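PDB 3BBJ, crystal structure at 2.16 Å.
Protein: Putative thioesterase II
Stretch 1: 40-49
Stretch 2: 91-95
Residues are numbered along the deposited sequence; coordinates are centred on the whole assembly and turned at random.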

ATOM      1  N   TYR A  40     -10.837  -3.164  12.807  1.00 48.90           N
ATOM      2  CA  TYR A  40     -10.992  -4.077  13.934  1.00 50.22           C
ATOM      3  C   TYR A  40     -10.553  -5.494  13.552  1.00 48.17           C
ATOM      4  O   TYR A  40      -9.891  -6.167  14.331  1.00 46.82           O
ATOM      5  CB  TYR A  40     -12.447  -4.041  14.451  1.00 52.42           C
ATOM      6  CG  TYR A  40     -12.767  -5.117  15.478  1.00 53.33           C
ATOM      7  CD1 TYR A  40     -12.216  -5.084  16.753  1.00 49.89           C
ATOM      8  CD2 TYR A  40     -13.618  -6.174  15.155  1.00 57.12           C
ATOM      9  CE1 TYR A  40     -12.510  -6.068  17.670  1.00 55.99           C
ATOM     10  CE2 TYR A  40     -13.916  -7.160  16.067  1.00 59.26           C
ATOM     11  CZ  TYR A  40     -13.366  -7.112  17.323  1.00 54.43           C
ATOM     12  OH  TYR A  40     -13.693  -8.106  18.229  1.00 53.31           O
ATOM     13  N   LEU A  41     -10.907  -5.924  12.347  1.00 47.91           N
ATOM     14  CA  LEU A  41     -10.527  -7.240  11.842  1.00 48.20           C
ATOM     15  C   LEU A  41      -9.017  -7.299  11.576  1.00 49.13           C
ATOM     16  O   LEU A  41      -8.392  -8.365  11.685  1.00 48.20           O
ATOM     17  CB  LEU A  41     -11.283  -7.570  10.559  1.00 48.52           C
ATOM     18  CG  LEU A  41     -12.813  -7.430  10.535  1.00 48.58           C
ATOM     19  CD1 LEU A  41     -13.300  -7.879   9.190  1.00 47.21           C
ATOM     20  CD2 LEU A  41     -13.519  -8.235  11.640  1.00 42.73           C
HETATM   21  N   MSE A  42      -8.432  -6.149  11.224  1.00 48.87           N
HETATM   22  CA  MSE A  42      -6.980  -6.055  11.055  1.00 47.51           C
HETATM   23  C   MSE A  42      -6.229  -6.261  12.374  1.00 47.79           C
HETATM   24  O   MSE A  42      -5.224  -6.968  12.421  1.00 46.87           O
HETATM   25  CB  MSE A  42      -6.603  -4.725  10.409  1.00 46.40           C
HETATM   26  CG  MSE A  42      -6.811  -4.748   8.867  1.00 51.13           C
HETATM   27 SE   MSE A  42      -6.831  -3.018   7.990  0.75 43.00          SE
HETATM   28  CE  MSE A  42      -5.424  -2.153   9.004  1.00 55.67           C
ATOM     29  N   THR A  43      -6.753  -5.656  13.431  1.00 48.56           N
ATOM     30  CA  THR A  43      -6.186  -5.690  14.766  1.00 48.72           C
ATOM     31  C   THR A  43      -6.065  -7.126  15.265  1.00 49.46           C
ATOM     32  O   THR A  43      -5.046  -7.528  15.843  1.00 49.95           O
ATOM     33  CB  THR A  43      -7.084  -4.859  15.732  1.00 50.31           C
ATOM     34  OG1 THR A  43      -6.961  -3.458  15.418  1.00 49.92           O
ATOM     35  CG2 THR A  43      -6.693  -5.083  17.161  1.00 51.37           C
ATOM     36  N   VAL A  44      -7.123  -7.886  15.019  1.00 50.07           N
ATOM     37  CA  VAL A  44      -7.200  -9.294  15.395  1.00 48.85           C
ATOM     38  C   VAL A  44      -6.222 -10.128  14.568  1.00 48.36           C
ATOM     39  O   VAL A  44      -5.533 -11.004  15.106  1.00 49.98           O
ATOM     40  CB  VAL A  44      -8.649  -9.817  15.228  1.00 49.21           C
ATOM     41  CG1 VAL A  44      -8.677 -11.333  15.098  1.00 53.21           C
ATOM     42  CG2 VAL A  44      -9.519  -9.353  16.398  1.00 47.96           C
ATOM     43  N   LEU A  45      -6.156  -9.866  13.266  1.00 48.34           N
ATOM     44  CA  LEU A  45      -5.241 -10.592  12.408  1.00 47.62           C
ATOM     45  C   LEU A  45      -3.808 -10.223  12.754  1.00 47.30           C
ATOM     46  O   LEU A  45      -2.933 -11.087  12.757  1.00 48.33           O
ATOM     47  CB  LEU A  45      -5.513 -10.311  10.932  1.00 48.58           C
ATOM     48  CG  LEU A  45      -6.764 -10.892  10.267  1.00 49.65           C
ATOM     49  CD1 LEU A  45      -6.629 -10.693   8.742  1.00 45.89           C
ATOM     50  CD2 LEU A  45      -6.976 -12.377  10.605  1.00 48.48           C
ATOM     51  N   GLN A  46      -3.561  -8.955  13.079  1.00 46.47           N
ATOM     52  CA  GLN A  46      -2.213  -8.550  13.466  1.00 46.04           C
ATOM     53  C   GLN A  46      -1.739  -9.372  14.646  1.00 46.42           C
ATOM     54  O   GLN A  46      -0.568  -9.772  14.681  1.00 47.22           O
ATOM     55  CB  GLN A  46      -2.133  -7.047  13.795  1.00 46.17           C
ATOM     56  CG  GLN A  46      -0.731  -6.584  14.249  1.00 42.59           C
ATOM     57  CD  GLN A  46      -0.619  -5.071  14.413  1.00 47.71           C
ATOM     58  OE1 GLN A  46      -0.732  -4.324  13.447  1.00 46.27           O
ATOM     59  NE2 GLN A  46      -0.363  -4.618  15.646  1.00 48.04           N
ATOM     60  N   ARG A  47      -2.635  -9.586  15.618  1.00 47.97           N
ATOM     61  CA  ARG A  47      -2.309 -10.344  16.832  1.00 50.21           C
ATOM     62  C   ARG A  47      -1.895 -11.770  16.529  1.00 51.07           C
ATOM     63  O   ARG A  47      -0.951 -12.293  17.116  1.00 52.29           O
ATOM     64  CB  ARG A  47      -3.497 -10.374  17.808  1.00 51.77           C
ATOM     65  CG  ARG A  47      -3.624  -9.121  18.628  1.00 55.25           C
ATOM     66  CD  ARG A  47      -4.357  -9.344  19.941  1.00 63.15           C
ATOM     67  NE  ARG A  47      -3.906  -8.375  20.937  1.00 65.78           N
ATOM     68  CZ  ARG A  47      -4.359  -7.128  21.064  1.00 71.08           C
ATOM     69  NH1 ARG A  47      -5.301  -6.652  20.264  1.00 78.25           N
ATOM     70  NH2 ARG A  47      -3.851  -6.339  22.007  1.00 77.73           N
ATOM     71  N   SER A  48      -2.629 -12.398  15.619  1.00 52.64           N
ATOM     72  CA  SER A  48      -2.331 -13.747  15.205  1.00 53.98           C
ATOM     73  C   SER A  48      -0.945 -13.841  14.591  1.00 53.86           C
ATOM     74  O   SER A  48      -0.220 -14.808  14.818  1.00 55.16           O
ATOM     75  CB  SER A  48      -3.370 -14.221  14.185  1.00 55.32           C
ATOM     76  OG  SER A  48      -3.385 -13.401  13.027  1.00 54.02           O
ATOM     77  N   ALA A  49      -0.581 -12.832  13.813  1.00 52.66           N
ATOM     78  CA  ALA A  49       0.675 -12.850  13.082  1.00 51.65           C
ATOM     79  C   ALA A  49       1.878 -12.690  13.989  1.00 51.00           C
ATOM     80  O   ALA A  49       2.887 -13.369  13.816  1.00 52.88           O
ATOM     81  CB  ALA A  49       0.674 -11.784  12.010  1.00 51.04           C
ATOM     82  N   GLN A  91       1.443 -14.914   6.883  1.00 48.53           N
ATOM     83  CA  GLN A  91       0.139 -14.818   6.239  1.00 49.96           C
ATOM     84  C   GLN A  91      -0.918 -15.266   7.254  1.00 50.19           C
ATOM     85  O   GLN A  91      -0.755 -16.284   7.956  1.00 46.18           O
ATOM     86  CB  GLN A  91       0.120 -15.697   5.000  1.00 50.36           C
ATOM     87  CG  GLN A  91      -1.149 -15.745   4.196  1.00 54.17           C
ATOM     88  CD  GLN A  91      -0.944 -16.549   2.911  1.00 57.69           C
ATOM     89  OE1 GLN A  91      -1.456 -17.665   2.768  1.00 71.40           O
ATOM     90  NE2 GLN A  91      -0.137 -16.011   1.997  1.00 67.69           N
ATOM     91  N   THR A  92      -1.982 -14.479   7.347  1.00 51.16           N
ATOM     92  CA  THR A  92      -3.042 -14.727   8.310  1.00 52.30           C
ATOM     93  C   THR A  92      -4.376 -14.463   7.613  1.00 52.76           C
ATOM     94  O   THR A  92      -4.552 -13.428   6.939  1.00 52.40           O
ATOM     95  CB  THR A  92      -2.859 -13.844   9.569  1.00 52.12           C
ATOM     96  OG1 THR A  92      -3.943 -14.050  10.485  1.00 56.40           O
ATOM     97  CG2 THR A  92      -2.762 -12.355   9.200  1.00 48.57           C
ATOM     98  N   THR A  93      -5.290 -15.429   7.730  1.00 52.50           N
ATOM     99  CA  THR A  93      -6.592 -15.352   7.074  1.00 51.51           C
ATOM    100  C   THR A  93      -7.735 -15.569   8.083  1.00 51.87           C
ATOM    101  O   THR A  93      -7.691 -16.489   8.920  1.00 50.94           O
ATOM    102  CB  THR A  93      -6.682 -16.392   5.950  1.00 50.77           C
ATOM    103  OG1 THR A  93      -5.511 -16.304   5.121  1.00 53.53           O
ATOM    104  CG2 THR A  93      -7.953 -16.191   5.099  1.00 46.64           C
ATOM    105  N   LEU A  94      -8.761 -14.716   7.983  1.00 51.79           N
ATOM    106  CA  LEU A  94      -9.925 -14.781   8.869  1.00 50.81           C
ATOM    107  C   LEU A  94     -11.089 -15.472   8.181  1.00 51.47           C
ATOM    108  O   LEU A  94     -11.437 -15.130   7.048  1.00 48.12           O
ATOM    109  CB  LEU A  94     -10.356 -13.386   9.294  1.00 50.29           C
ATOM    110  CG  LEU A  94     -11.549 -13.279  10.234  1.00 50.69           C
ATOM    111  CD1 LEU A  94     -11.241 -13.975  11.565  1.00 48.39           C
ATOM    112  CD2 LEU A  94     -11.903 -11.801  10.450  1.00 48.77           C
ATOM    113  N   PHE A  95     -11.682 -16.438   8.898  1.00 53.39           N
ATOM    114  CA  PHE A  95     -12.828 -17.205   8.419  1.00 54.28           C
ATOM    115  C   PHE A  95     -14.023 -17.026   9.332  1.00 55.59           C
ATOM    116  O   PHE A  95     -13.885 -16.857  10.540  1.00 55.38           O
ATOM    117  CB  PHE A  95     -12.498 -18.681   8.385  1.00 52.96           C
ATOM    118  CG  PHE A  95     -11.403 -19.034   7.450  1.00 49.55           C
ATOM    119  CD1 PHE A  95     -10.078 -18.893   7.833  1.00 49.72           C
ATOM    120  CD2 PHE A  95     -11.686 -19.544   6.198  1.00 48.27           C
ATOM    121  CE1 PHE A  95      -9.045 -19.236   6.954  1.00 53.42           C
ATOM    122  CE2 PHE A  95     -10.650 -19.897   5.314  1.00 51.17           C
ATOM    123  CZ  PHE A  95      -9.334 -19.739   5.694  1.00 47.64           C
TER

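A helix packs across a β-strand through a small, mostly apolar contact that carries a single hydrogen bond between two buried hydroxyls. The axes of helix 40-49 and strand 91-95 come within 8.2 Å and run at 137°, closer to antiparallel than parallel, and 313 Å² of surface is buried between them. Alternation along the strand selects its contributors: the CA-to-CB bonds of Thr92 and Leu94 point toward the helix, those of Gln91 and Thr93 away. From the helix, Leu41, Leu45 and Ser48 point toward the strand, a spacing of three to four residues that keeps them on one face. Centrally, Leu45 CD2 lies 3.8 Å from Leu94 CB and 3.5 Å from Thr92 OG1, so this one methyl touches both inward-pointing strand residues. One turn earlier, Leu41 CD2 meets Leu94 CD2 at 4.1 Å, extending the leucine cluster. Toward the other end, Thr92 OG1 donates to Ser48 OG at 2.7 Å. Ser48, in the p rotamer, turns its own hydroxyl back to the helix, where Ser48 OG donates to Leu45 O at a very short 2.4 Å. The two bonds form a relay from strand hydroxyl to helix carbonyl, giving both buried hydroxyls a partner; Leu45 O also accepts the helix bond from Ala49 N. Beside it, Ala49 CB approaches Thr92 CG2 at 4.5 Å, a looser contact.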